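Local coordinates for N-acetyltransferase family protein (Bacillus anthracis, PDB 3LNB) that probably transfers acetyl groups from acetyl-coenzyme A to arylamines, as an arylamine N-acetyltransferase that inactivates the drug sulfamethoxazole, at residues L105-L110 with V117-G122; T123-D126 with K131-P134; K133-H138 with T186-H191; V139-H144 with Y150-G155; G169-I172 with G177-R180. The protein carries 1 engineered substitution. All blocks are in the same frame, centred on the assembly; numbering follows the deposited sequence.

Contacts 1 and 4 are buried and lie close together. Contact 1 sets helix 99-112 against strand 116-126, and contact 4 pairs strands 131-145 and 148-152 of the same sheet. Contacts 2 and 5 are partly buried strand pairings nearer the periphery. Contact 3 is a surface salt bridge between two loops. Contacts 1 and 2 share strand 116-126, while contacts 2, 3 and 4 all use strand 131-145. The chemistry follows the place: aliphatic pairs dominate contact 4, a lysine rests on a tyrosine in contact 1, and ion pairs mark contacts 2 and 3. His138 of contact 3 and Asp153 of contact 4 meet beside bound coenzyme A.

Contact 1: L105-L110 with V117-G122; sequences LLYYFL and VYKVAG
Tyr107 carries this contact from helix 105-110, with its ring against Val117 and Lys119 of strand 117-122. CG lies anti to the backbone N (chi1 161°), which places the ring against the strand. The amine of Lys119 sits over one ring face. Its NZ is 3.5 Å from the centroid of the Tyr107 ring and 18° off the ring normal, a close cation-pi contact. The lysine chain bends at chi3 and chi4, and its CG also packs on the ring, 3.9 Å from Tyr107 CG. Val117 meets another part of the tyrosine. Its CG2 is 3.8 Å from Tyr107 CD1, and its carbonyl O lies at the ring edge, in plane, 3.6 Å from Tyr107 CE1. A water that donates to Val117 O at 3.1 Å also makes a weak contact with Tyr107 OH.

Tyr108, next along, is turned away, and its ring is too far from Lys119 NZ for more than a weak attraction. Its OH is bonded to Glu228. One helical turn after Tyr107, Leu110 reaches the strand again. Its CD1 is 4.1 Å from Val117 CG1, and the two side chains cross at about a right angle.

The contact lays helix 99-112 over the eight-stranded sheet, nearly antiparallel to strand 116-126. The helix is joined to this strand by apolar contact and charge-to-ring attraction, without a direct hydrogen bond between the two segments. The ring face probably helps to stabilise the positive charge of Lys119, a buried residue.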
# COMPACT_ATOMS: atom_id res chain seq x y z
N LEU A 105 -6.49 -6.98 -0.33
CA LEU A 105 -7.16 -7.17 -1.62
C LEU A 105 -6.23 -7.88 -2.59
O LEU A 105 -6.61 -8.87 -3.21
CB LEU A 105 -7.58 -5.83 -2.21
CG LEU A 105 -8.20 -5.92 -3.61
CD1 LEU A 105 -9.48 -6.75 -3.57
CD2 LEU A 105 -8.49 -4.52 -4.12
N LEU A 106 -5.01 -7.37 -2.71
CA LEU A 106 -4.03 -7.97 -3.60
C LEU A 106 -3.79 -9.43 -3.19
O LEU A 106 -3.59 -10.29 -4.04
CB LEU A 106 -2.71 -7.19 -3.57
CG LEU A 106 -1.57 -7.77 -4.42
CD1 LEU A 106 -2.01 -7.91 -5.86
CD2 LEU A 106 -0.35 -6.86 -4.33
N TYR A 107 -3.79 -9.68 -1.89
CA TYR A 107 -3.59 -11.04 -1.39
C TYR A 107 -4.66 -11.95 -1.99
O TYR A 107 -4.35 -12.97 -2.61
CB TYR A 107 -3.68 -11.09 0.14
CG TYR A 107 -3.93 -12.48 0.69
CD1 TYR A 107 -2.90 -13.42 0.77
CD2 TYR A 107 -5.22 -12.88 1.05
CE1 TYR A 107 -3.15 -14.73 1.21
CE2 TYR A 107 -5.48 -14.18 1.49
CZ TYR A 107 -4.44 -15.10 1.56
OH TYR A 107 -4.72 -16.40 1.93
N TYR A 108 -5.92 -11.58 -1.80
CA TYR A 108 -7.02 -12.37 -2.33
C TYR A 108 -6.88 -12.56 -3.83
O TYR A 108 -7.06 -13.67 -4.34
CB TYR A 108 -8.37 -11.71 -2.01
CG TYR A 108 -8.79 -11.85 -0.57
CD1 TYR A 108 -8.87 -13.11 0.03
CD2 TYR A 108 -9.10 -10.73 0.21
CE1 TYR A 108 -9.26 -13.25 1.37
CE2 TYR A 108 -9.48 -10.86 1.55
CZ TYR A 108 -9.56 -12.13 2.12
OH TYR A 108 -9.95 -12.28 3.43
N PHE A 109 -6.55 -11.49 -4.54
CA PHE A 109 -6.39 -11.56 -5.98
C PHE A 109 -5.32 -12.58 -6.36
O PHE A 109 -5.55 -13.46 -7.19
CB PHE A 109 -6.02 -10.20 -6.56
CG PHE A 109 -5.88 -10.20 -8.06
CD1 PHE A 109 -7.00 -10.39 -8.87
CD2 PHE A 109 -4.64 -10.05 -8.66
CE1 PHE A 109 -6.87 -10.42 -10.26
CE2 PHE A 109 -4.50 -10.08 -10.05
CZ PHE A 109 -5.62 -10.27 -10.85
N LEU A 110 -4.15 -12.46 -5.74
CA LEU A 110 -3.05 -13.38 -6.04
C LEU A 110 -3.38 -14.82 -5.67
O LEU A 110 -2.87 -15.76 -6.29
CB LEU A 110 -1.77 -12.92 -5.34
CG LEU A 110 -1.20 -11.58 -5.83
CD1 LEU A 110 0.12 -11.28 -5.12
CD2 LEU A 110 -1.00 -11.63 -7.34
N VAL A 117 1.07 -17.23 -1.59
CA VAL A 117 1.22 -15.99 -0.84
C VAL A 117 0.59 -16.04 0.53
O VAL A 117 -0.29 -16.85 0.79
CB VAL A 117 0.58 -14.81 -1.61
CG1 VAL A 117 1.35 -14.53 -2.89
CG2 VAL A 117 -0.88 -15.13 -1.93
N TYR A 118 1.07 -15.17 1.42
CA TYR A 118 0.51 -15.04 2.75
C TYR A 118 0.82 -13.64 3.27
O TYR A 118 1.77 -12.99 2.82
CB TYR A 118 1.02 -16.12 3.72
CG TYR A 118 2.51 -16.12 4.01
CD1 TYR A 118 3.41 -16.77 3.17
CD2 TYR A 118 3.00 -15.48 5.15
CE1 TYR A 118 4.77 -16.80 3.47
CE2 TYR A 118 4.37 -15.50 5.46
CZ TYR A 118 5.24 -16.16 4.61
OH TYR A 118 6.58 -16.18 4.92
N LYS A 119 0.00 -13.17 4.21
CA LYS A 119 0.16 -11.85 4.79
C LYS A 119 0.96 -11.90 6.08
O LYS A 119 0.91 -12.89 6.81
CB LYS A 119 -1.22 -11.24 5.09
CG LYS A 119 -2.16 -11.15 3.89
CD LYS A 119 -3.51 -10.55 4.27
CE LYS A 119 -4.34 -11.49 5.12
NZ LYS A 119 -4.66 -12.76 4.41
N VAL A 120 1.69 -10.82 6.36
CA VAL A 120 2.47 -10.72 7.60
C VAL A 120 2.38 -9.28 8.07
O VAL A 120 2.11 -8.37 7.29
CB VAL A 120 3.97 -11.08 7.40
CG1 VAL A 120 4.11 -12.48 6.83
CG2 VAL A 120 4.66 -10.04 6.52
N ALA A 121 2.57 -9.06 9.36
CA ALA A 121 2.51 -7.71 9.89
C ALA A 121 3.88 -7.06 9.77
O ALA A 121 4.90 -7.75 9.67
CB ALA A 121 2.05 -7.73 11.34
N GLY A 122 3.88 -5.74 9.78
CA GLY A 122 5.12 -4.99 9.71
C GLY A 122 4.97 -3.76 10.59
O GLY A 122 3.85 -3.39 10.96
O HOH W 1 -1.96 -17.69 3.30

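Contact 2: T123-D126 with K131-P134; sequences TVYD and KWKP
Tyr125 and Trp132 pack closely on one face of this strand pair. The edge of the tyrosine points at the indole in a T-shaped stack, with planes at 80°. Tyr125 CD1 stands over the centre of the indole, 3.7 Å from Trp132 CD2. Over one face of the tyrosine lies the carbonyl of Lys131, whose O is 3.4 Å from Tyr125 CD1. Backbone bonds run beside the rings. Lys133 N gives to Val124 O at 2.8 Å. Asp126 and Lys131 bond unevenly, with Asp126 N to Lys131 O at 2.6 Å and Lys131 N to Asp126 O at 3.3 Å.

The strands form an antiparallel beta hairpin, 116-126 with 131-145. Tyr125 and Trp132 are a non-hydrogen-bonded pair, Asp126 and Lys131 a hydrogen-bonded one. Val124 also touches coenzyme A.

The face of Asp126 holds a salt-bridge network. Lys133 NZ makes a salt bridge with a hydrogen bond to Asp126 OD2 at 2.6 Å, from above the carboxylate plane. The looser side is the outer rim, where the Lys131 chain runs. Its NZ makes the longer salt bridge, 3.6 Å from Asp126 OD2. At the far end a water accepts from Val124 N and donates to Pro134 O, 2.8 Å away.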
# COMPACT_ATOMS: atom_id res chain seq x y z
N THR A 123 6.09 -3.15 10.93
CA THR A 123 6.10 -1.96 11.77
C THR A 123 6.97 -0.95 11.02
O THR A 123 8.15 -1.22 10.75
CB THR A 123 6.72 -2.25 13.16
OG1 THR A 123 6.00 -3.32 13.79
CG2 THR A 123 6.67 -1.02 14.05
N VAL A 124 6.39 0.18 10.66
CA VAL A 124 7.11 1.22 9.91
C VAL A 124 7.97 2.09 10.82
O VAL A 124 7.66 2.28 11.99
CB VAL A 124 6.11 2.14 9.14
CG1 VAL A 124 6.87 3.21 8.37
CG2 VAL A 124 5.26 1.32 8.20
N TYR A 125 9.06 2.63 10.28
CA TYR A 125 9.93 3.50 11.06
C TYR A 125 9.67 4.94 10.64
O TYR A 125 9.60 5.25 9.45
CB TYR A 125 11.41 3.17 10.83
CG TYR A 125 12.33 3.88 11.79
CD1 TYR A 125 12.40 3.50 13.13
CD2 TYR A 125 13.11 4.96 11.38
CE1 TYR A 125 13.22 4.16 14.04
CE2 TYR A 125 13.94 5.64 12.28
CZ TYR A 125 13.99 5.24 13.61
OH TYR A 125 14.80 5.89 14.51
N ASP A 126 9.51 5.82 11.63
CA ASP A 126 9.27 7.24 11.36
C ASP A 126 10.63 7.90 11.19
O ASP A 126 11.36 8.09 12.16
CB ASP A 126 8.53 7.89 12.52
CG ASP A 126 8.09 9.30 12.21
OD1 ASP A 126 8.79 10.00 11.45
OD2 ASP A 126 7.04 9.71 12.74
N LYS A 131 11.78 7.10 15.26
CA LYS A 131 11.09 6.18 16.15
C LYS A 131 10.21 5.24 15.35
O LYS A 131 9.91 5.50 14.19
CB LYS A 131 10.23 6.94 17.15
CG LYS A 131 9.14 7.78 16.51
CD LYS A 131 8.33 8.52 17.57
CE LYS A 131 7.27 9.40 16.92
NZ LYS A 131 6.35 8.59 16.07
N TRP A 132 9.81 4.14 15.97
CA TRP A 132 8.94 3.19 15.29
C TRP A 132 7.50 3.66 15.41
O TRP A 132 7.09 4.18 16.45
CB TRP A 132 9.07 1.80 15.91
CG TRP A 132 10.42 1.17 15.75
CD1 TRP A 132 11.42 1.12 16.68
CD2 TRP A 132 10.91 0.48 14.60
NE1 TRP A 132 12.50 0.43 16.18
CE2 TRP A 132 12.22 0.03 14.90
CE3 TRP A 132 10.38 0.20 13.33
CZ2 TRP A 132 13.00 -0.68 13.99
CZ3 TRP A 132 11.15 -0.51 12.42
CH2 TRP A 132 12.45 -0.94 12.76
N LYS A 133 6.74 3.50 14.33
CA LYS A 133 5.32 3.84 14.36
C LYS A 133 4.73 2.68 15.17
O LYS A 133 5.44 1.74 15.51
CB LYS A 133 4.74 3.87 12.95
CG LYS A 133 5.23 5.02 12.06
CD LYS A 133 4.73 6.39 12.55
CE LYS A 133 4.98 7.47 11.50
NZ LYS A 133 4.66 8.84 11.99
N PRO A 134 3.42 2.73 15.47
CA PRO A 134 2.81 1.64 16.25
C PRO A 134 3.09 0.23 15.74
O PRO A 134 3.14 -0.01 14.54
CB PRO A 134 1.32 1.98 16.20
CG PRO A 134 1.33 3.48 16.16
CD PRO A 134 2.42 3.76 15.14
O HOH W 2 3.61 0.59 11.81

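Contact 3: K133-H138 with T186-H191; sequences KPDDGH and TQKGTH. With COA (coenzyme A), chain B.
Asp135 OD1 takes a salt-bridge hydrogen bond from Lys188 NZ at 2.8 Å. The amine comes in on the syn lone pair of OD1, the side of the other oxygen. Asp135 OD2 stays 3.8 Å from Lys188 NZ, and only OD1 takes the bond. The lysine chain bends at chi2 (-60°) and then runs extended, which brings NZ to the acid; the two side chains cross at about a right angle. Its CE also passes 3.2 Å from Asp135 OD1. This pair makes the whole contact, and it lies at the surface.

Each partner sits on a turn. Pro134 to Gly137 is a type II beta turn with Asp135 at its second position. Thr186 to Gly189 is a type I turn, and Lys188 N gives to Thr186 OG1 at 3.0 Å, an ST turn.

Residues 137-138 then enter the ligand pocket. Gly137 O lies 3.6 Å from C2P of coenzyme A, and C3P stands over one face of the His138 ring, 3.8 Å from His138 ND1. His138 NE2 bonds Asp153 OD2, and the ring touches Cys99, consistent with the Cys-His-Asp catalytic triad of this family.

The salt bridge thus ties the turn that interrupts strand 131-145 to the loop between strands 177-182 and 191-196. Lys188 also packs on Thr123 of strand 116-126 and Ala220 of strand 216-225.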
# COMPACT_ATOMS: atom_id res chain seq x y z
N LYS A 133 6.74 3.50 14.33
CA LYS A 133 5.32 3.84 14.36
C LYS A 133 4.73 2.68 15.17
O LYS A 133 5.44 1.74 15.51
CB LYS A 133 4.74 3.87 12.95
CG LYS A 133 5.23 5.02 12.06
CD LYS A 133 4.73 6.39 12.55
CE LYS A 133 4.98 7.47 11.50
NZ LYS A 133 4.66 8.84 11.99
N PRO A 134 3.42 2.73 15.47
CA PRO A 134 2.81 1.64 16.25
C PRO A 134 3.09 0.23 15.74
O PRO A 134 3.14 -0.01 14.54
CB PRO A 134 1.32 1.98 16.20
CG PRO A 134 1.33 3.48 16.16
CD PRO A 134 2.42 3.76 15.14
N ASP A 135 3.27 -0.69 16.69
CA ASP A 135 3.54 -2.10 16.39
C ASP A 135 2.53 -2.67 15.39
O ASP A 135 1.32 -2.52 15.56
CB ASP A 135 3.48 -2.95 17.67
CG ASP A 135 4.70 -2.79 18.57
OD1 ASP A 135 5.66 -2.09 18.18
OD2 ASP A 135 4.70 -3.37 19.67
N ASP A 136 3.04 -3.33 14.36
CA ASP A 136 2.21 -3.95 13.33
C ASP A 136 1.22 -3.02 12.65
O ASP A 136 0.07 -3.39 12.43
CB ASP A 136 1.43 -5.13 13.91
CG ASP A 136 2.32 -6.13 14.60
OD1 ASP A 136 3.50 -6.23 14.20
OD2 ASP A 136 1.84 -6.83 15.51
N GLY A 137 1.67 -1.81 12.31
CA GLY A 137 0.81 -0.85 11.65
C GLY A 137 0.93 -0.92 10.13
O GLY A 137 0.60 0.04 9.43
N HIS A 138 1.41 -2.05 9.63
CA HIS A 138 1.56 -2.24 8.19
C HIS A 138 1.30 -3.71 7.91
O HIS A 138 1.55 -4.56 8.76
CB HIS A 138 2.96 -1.86 7.72
CG HIS A 138 3.14 -1.91 6.23
ND1 HIS A 138 2.10 -1.70 5.34
CD2 HIS A 138 4.24 -2.11 5.47
CE1 HIS A 138 2.56 -1.75 4.10
NE2 HIS A 138 3.86 -2.00 4.15
N THR A 186 15.57 -6.75 14.56
CA THR A 186 15.39 -5.41 15.10
C THR A 186 14.38 -5.56 16.23
O THR A 186 13.84 -6.65 16.45
CB THR A 186 14.79 -4.41 14.08
OG1 THR A 186 13.41 -4.74 13.85
CG2 THR A 186 15.54 -4.45 12.77
N GLN A 187 14.13 -4.47 16.94
CA GLN A 187 13.17 -4.49 18.03
C GLN A 187 11.79 -4.89 17.54
O GLN A 187 10.95 -5.34 18.32
CB GLN A 187 13.07 -3.10 18.68
CG GLN A 187 14.25 -2.73 19.54
CD GLN A 187 14.50 -3.76 20.62
OE1 GLN A 187 15.19 -4.76 20.41
NE2 GLN A 187 13.91 -3.53 21.79
N LYS A 188 11.54 -4.73 16.24
CA LYS A 188 10.22 -5.04 15.72
C LYS A 188 10.14 -6.20 14.75
O LYS A 188 9.07 -6.45 14.19
CB LYS A 188 9.61 -3.79 15.09
CG LYS A 188 9.63 -2.55 15.99
CD LYS A 188 8.83 -2.78 17.28
CE LYS A 188 8.78 -1.51 18.13
NZ LYS A 188 8.10 -1.73 19.43
N GLY A 189 11.24 -6.92 14.54
CA GLY A 189 11.18 -8.03 13.61
C GLY A 189 12.45 -8.81 13.33
O GLY A 189 13.46 -8.66 14.02
N THR A 190 12.38 -9.63 12.29
CA THR A 190 13.50 -10.47 11.87
C THR A 190 14.04 -10.02 10.52
O THR A 190 15.17 -10.34 10.15
CB THR A 190 13.06 -11.94 11.76
OG1 THR A 190 11.89 -12.03 10.94
CG2 THR A 190 12.74 -12.51 13.12
N HIS A 191 13.22 -9.28 9.77
CA HIS A 191 13.60 -8.79 8.46
C HIS A 191 13.24 -7.31 8.35
O HIS A 191 12.45 -6.79 9.14
CB HIS A 191 12.85 -9.55 7.35
CG HIS A 191 13.03 -11.03 7.39
ND1 HIS A 191 12.70 -11.80 8.48
CD2 HIS A 191 13.49 -11.90 6.45
CE1 HIS A 191 12.94 -13.07 8.22
NE2 HIS A 191 13.42 -13.16 6.99
N1A COA B . -1.04 9.98 7.87
C2A COA B . -1.66 11.12 7.63
N3A COA B . -1.03 12.14 7.05
C4A COA B . 0.25 12.02 6.69
C5A COA B . 0.93 10.84 6.93
C6A COA B . 0.24 9.79 7.53
N6A COA B . 0.84 8.63 7.77
N7A COA B . 2.17 10.98 6.46
C8A COA B . 2.27 12.21 5.95
N9A COA B . 1.10 12.85 6.08
C1B COA B . 0.79 14.19 5.53
C2B COA B . 1.71 15.29 6.06
O2B COA B . 1.26 15.72 7.35
C3B COA B . 1.45 16.38 5.01
O3B COA B . 0.36 17.21 5.41
P3B COA B . 0.38 18.77 5.00
O7A COA B . 0.77 18.97 3.59
O8A COA B . -1.09 19.34 5.32
O9A COA B . 1.39 19.46 6.03
C4B COA B . 1.10 15.59 3.75
O4B COA B . 1.09 14.20 4.13
C5B COA B . 2.15 15.79 2.66
O5B COA B . 3.42 15.31 3.11
P1A COA B . 4.73 15.60 2.23
O1A COA B . 5.91 14.74 2.90
O2A COA B . 5.04 17.04 2.18
O3A COA B . 4.43 15.00 0.77
P2A COA B . 4.55 13.44 0.38
O4A COA B . 6.05 13.24 -0.14
O5A COA B . 3.54 13.09 -0.65
O6A COA B . 4.41 12.57 1.73
CBP COA B . 3.11 10.50 1.99
CCP COA B . 3.16 12.02 2.15
CDP COA B . 3.10 10.15 0.50
CEP COA B . 1.84 9.97 2.64
CAP COA B . 4.33 9.87 2.67
OAP COA B . 4.35 10.25 4.04
C9P COA B . 4.28 8.34 2.59
O9P COA B . 4.49 7.75 1.53
N8P COA B . 4.01 7.74 3.75
C7P COA B . 3.94 6.28 3.90
C6P COA B . 2.76 5.89 4.78
C5P COA B . 2.90 4.45 5.29
O5P COA B . 3.71 4.17 6.16
N4P COA B . 2.07 3.56 4.74
C3P COA B . 2.10 2.14 5.13
C2P COA B . 1.36 1.92 6.45
S1P COA B . -0.45 2.13 6.33

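Contact 4: V139-H144 with Y150-G155; sequences VIIILH and YVIDAG
The Tyr150 ring meets Leu143 at its edge: Leu143 O lies in the ring plane, 3.8 Å from Tyr150 CD1. Outside the pair, Phe52 meets the same ring with planes at about 55°. A second flat group, the Asp153 carboxylate, is touched by the methyl CG2 of Ile140, 3.4 Å from Asp153 OD2. Ile140 has CG1 between its backbone N and carbonyl carbon (chi1 62°). That puts CG2 against the carboxylate; with chi2 extended, CD1 reaches Val151 CG1.

The two segments form an antiparallel beta hairpin, strand 131-145 with strand 148-152. Ile141 with Ile152 and Leu143 with Tyr150 are hydrogen-bonded pairs. In each, both backbone N-H groups are used, and the shortest of the four bonds runs from Ile152 N to Ile141 O at 2.7 Å. Ile142 and Val151 form the non-hydrogen-bonded pair between them.

Aliphatic side chains pack on both faces, with Tyr150 on the face of Ile141 and Leu143. Ile142 CD1 packs on Val151 CG2 at 3.8 Å. On the face of Ile141, its CB is 3.7 Å from Ile152 CB, and Leu143 CB meets Ile152 CG1 diagonally. Leu106 of helix 99-112 touches Ile141 and Ile152 there.

Past the strand, Asp153 probably serves as the acid of the family's catalytic triad. Asn103 ND2 bonds its OD1. The same oxygen closes an Asx turn: Gly155 N donates to Asp153 OD1 at 2.8 Å, nearly along the C-O axis.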
# COMPACT_ATOMS: atom_id res chain seq x y z
N VAL A 139 0.76 -3.99 6.73
CA VAL A 139 0.46 -5.35 6.30
C VAL A 139 1.03 -5.53 4.90
O VAL A 139 0.77 -4.71 4.02
CB VAL A 139 -1.07 -5.61 6.26
CG1 VAL A 139 -1.35 -6.96 5.63
CG2 VAL A 139 -1.65 -5.53 7.67
N ILE A 140 1.81 -6.59 4.72
CA ILE A 140 2.41 -6.87 3.42
C ILE A 140 2.22 -8.32 3.03
O ILE A 140 1.73 -9.12 3.83
CB ILE A 140 3.92 -6.55 3.41
CG1 ILE A 140 4.64 -7.45 4.42
CG2 ILE A 140 4.15 -5.08 3.74
CD1 ILE A 140 6.14 -7.22 4.47
N ILE A 141 2.60 -8.65 1.80
CA ILE A 141 2.48 -10.00 1.27
C ILE A 141 3.83 -10.65 1.03
O ILE A 141 4.76 -10.01 0.54
CB ILE A 141 1.72 -9.99 -0.09
CG1 ILE A 141 0.28 -9.54 0.11
CG2 ILE A 141 1.78 -11.37 -0.73
CD1 ILE A 141 -0.43 -9.21 -1.19
N ILE A 142 3.94 -11.92 1.39
CA ILE A 142 5.17 -12.67 1.14
C ILE A 142 4.79 -13.72 0.10
O ILE A 142 3.84 -14.48 0.29
CB ILE A 142 5.69 -13.37 2.42
CG1 ILE A 142 6.00 -12.32 3.49
CG2 ILE A 142 6.93 -14.19 2.10
CD1 ILE A 142 7.02 -11.27 3.06
N LEU A 143 5.51 -13.73 -1.01
CA LEU A 143 5.26 -14.66 -2.11
C LEU A 143 6.39 -15.65 -2.28
O LEU A 143 7.57 -15.27 -2.27
CB LEU A 143 5.09 -13.89 -3.43
CG LEU A 143 5.15 -14.77 -4.70
CD1 LEU A 143 3.83 -15.48 -4.89
CD2 LEU A 143 5.47 -13.92 -5.92
N HIS A 144 6.04 -16.93 -2.43
CA HIS A 144 7.04 -17.96 -2.64
C HIS A 144 6.93 -18.39 -4.09
O HIS A 144 5.88 -18.86 -4.53
CB HIS A 144 6.81 -19.17 -1.74
CG HIS A 144 7.96 -20.12 -1.71
ND1 HIS A 144 9.16 -19.82 -1.10
CD2 HIS A 144 8.13 -21.34 -2.28
CE1 HIS A 144 10.02 -20.80 -1.29
NE2 HIS A 144 9.42 -21.74 -2.01
N TYR A 150 9.64 -13.43 -1.91
CA TYR A 150 9.61 -12.03 -2.31
C TYR A 150 8.62 -11.26 -1.47
O TYR A 150 7.63 -11.81 -1.00
CB TYR A 150 9.16 -11.87 -3.76
CG TYR A 150 10.02 -12.56 -4.78
CD1 TYR A 150 9.97 -13.94 -4.95
CD2 TYR A 150 10.89 -11.83 -5.60
CE1 TYR A 150 10.74 -14.58 -5.90
CE2 TYR A 150 11.67 -12.45 -6.55
CZ TYR A 150 11.59 -13.83 -6.70
OH TYR A 150 12.35 -14.46 -7.66
N VAL A 151 8.90 -9.98 -1.26
CA VAL A 151 7.97 -9.13 -0.54
C VAL A 151 7.13 -8.48 -1.63
O VAL A 151 7.66 -7.98 -2.62
CB VAL A 151 8.69 -8.02 0.27
CG1 VAL A 151 7.70 -6.89 0.61
CG2 VAL A 151 9.27 -8.61 1.56
N ILE A 152 5.81 -8.52 -1.45
CA ILE A 152 4.89 -7.91 -2.40
C ILE A 152 4.21 -6.83 -1.57
O ILE A 152 3.50 -7.14 -0.61
CB ILE A 152 3.82 -8.90 -2.89
CG1 ILE A 152 4.48 -10.13 -3.53
CG2 ILE A 152 2.91 -8.22 -3.93
CD1 ILE A 152 5.34 -9.81 -4.73
N ASP A 153 4.44 -5.57 -1.92
CA ASP A 153 3.86 -4.49 -1.15
C ASP A 153 3.29 -3.36 -2.00
O ASP A 153 4.02 -2.66 -2.69
CB ASP A 153 4.91 -3.92 -0.19
CG ASP A 153 4.32 -2.94 0.82
OD1 ASP A 153 3.12 -2.62 0.74
OD2 ASP A 153 5.09 -2.49 1.70
N ALA A 154 1.97 -3.20 -1.95
CA ALA A 154 1.30 -2.16 -2.70
C ALA A 154 0.66 -1.17 -1.73
O ALA A 154 -0.18 -0.36 -2.13
CB ALA A 154 0.23 -2.76 -3.60
N GLY A 155 1.06 -1.23 -0.47
CA GLY A 155 0.48 -0.34 0.52
C GLY A 155 1.39 0.68 1.18
O GLY A 155 0.96 1.38 2.10

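Contact 5: G169-I172 with G177-R180; sequences GEVI and GEYR
Ile172 and Tyr179 form an antiparallel hydrogen-bonded pair, with Ile172 N to Tyr179 O at 2.8 Å and Tyr179 N to Ile172 O at 2.7 Å. Two CA-H...O contacts flank the pair, from Glu178 CA to Ile172 O at 3.3 Å and from Val171 CA to Tyr179 O.

The Tyr179 ring turns its edge to the Ile172 carbonyl. Its CD1 is 3.8 Å from Ile172 O, close to the ring plane. On the same face of the sheet, Ile172 CB lies 3.7 Å from Tyr179 O, but the end of its side chain leads away to Val165 and Pro166.

The pairing belongs to a short beta hairpin in which strand 172-174, one of the two outermost strands of the sheet within the chain, turns back into strand 177-182. It forms one border of the eight-stranded antiparallel sheet.

Val171 and Glu178 meet more loosely. Val171 has CG1 anti to the backbone N (chi1 175°), and this branch reaches Glu178 CB at 4.0 Å. The two side chains cross obliquely, and the carboxylate of Glu178 goes on to a salt bridge with Arg196. Further back, Arg180 touches segment 169-172 through its CB, 3.8 Å from Gly169 O. From there its extended chain leads away to a salt bridge with Glu194 and a cation-pi contact with Trp215. Tyr179 OH bonds Thr176 OG1 in the hairpin's own turn.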
# COMPACT_ATOMS: atom_id res chain seq x y z
N GLY A 169 18.14 -10.15 -1.51
CA GLY A 169 18.79 -8.86 -1.34
C GLY A 169 19.12 -7.94 -2.51
O GLY A 169 19.51 -6.79 -2.27
N GLU A 170 18.97 -8.40 -3.75
CA GLU A 170 19.28 -7.53 -4.89
C GLU A 170 18.42 -6.26 -4.81
O GLU A 170 17.29 -6.27 -4.31
CB GLU A 170 19.06 -8.27 -6.22
CG GLU A 170 19.66 -7.57 -7.46
CD GLU A 170 19.85 -8.50 -8.68
OE1 GLU A 170 18.86 -9.12 -9.12
OE2 GLU A 170 21.00 -8.59 -9.21
N VAL A 171 18.98 -5.15 -5.29
CA VAL A 171 18.26 -3.89 -5.27
C VAL A 171 17.14 -3.86 -6.31
O VAL A 171 17.28 -4.38 -7.41
CB VAL A 171 19.22 -2.71 -5.57
CG1 VAL A 171 18.44 -1.40 -5.68
CG2 VAL A 171 20.28 -2.61 -4.47
N ILE A 172 16.01 -3.26 -5.92
CA ILE A 172 14.87 -3.10 -6.81
C ILE A 172 14.73 -1.59 -6.96
O ILE A 172 14.68 -0.86 -5.97
CB ILE A 172 13.57 -3.66 -6.19
CG1 ILE A 172 13.67 -5.19 -6.05
CG2 ILE A 172 12.37 -3.24 -7.04
CD1 ILE A 172 14.01 -5.92 -7.33
N GLY A 177 12.04 5.20 -6.05
CA GLY A 177 13.30 5.07 -5.34
C GLY A 177 13.87 3.67 -5.46
O GLY A 177 13.52 2.92 -6.38
N GLU A 178 14.76 3.31 -4.54
CA GLU A 178 15.39 2.00 -4.55
C GLU A 178 15.02 1.24 -3.28
O GLU A 178 14.86 1.84 -2.22
CB GLU A 178 16.91 2.13 -4.62
CG GLU A 178 17.42 2.97 -5.77
CD GLU A 178 18.89 2.70 -6.06
OE1 GLU A 178 19.71 2.84 -5.13
OE2 GLU A 178 19.21 2.35 -7.21
N TYR A 179 14.89 -0.08 -3.39
CA TYR A 179 14.52 -0.91 -2.25
C TYR A 179 15.27 -2.24 -2.20
O TYR A 179 15.65 -2.80 -3.23
CB TYR A 179 13.02 -1.20 -2.27
CG TYR A 179 12.17 0.03 -2.46
CD1 TYR A 179 11.93 0.54 -3.74
CD2 TYR A 179 11.63 0.70 -1.37
CE1 TYR A 179 11.17 1.70 -3.93
CE2 TYR A 179 10.87 1.86 -1.54
CZ TYR A 179 10.65 2.35 -2.82
OH TYR A 179 9.91 3.50 -2.99
N ARG A 180 15.46 -2.75 -0.98
CA ARG A 180 16.14 -4.02 -0.78
C ARG A 180 15.69 -4.66 0.52
O ARG A 180 15.30 -3.97 1.47
CB ARG A 180 17.66 -3.82 -0.73
CG ARG A 180 18.16 -3.11 0.53
CD ARG A 180 19.68 -2.92 0.53
NE ARG A 180 20.12 -2.22 1.74
CZ ARG A 180 21.36 -1.78 1.95
NH1 ARG A 180 22.31 -1.96 1.04
NH2 ARG A 180 21.65 -1.15 3.09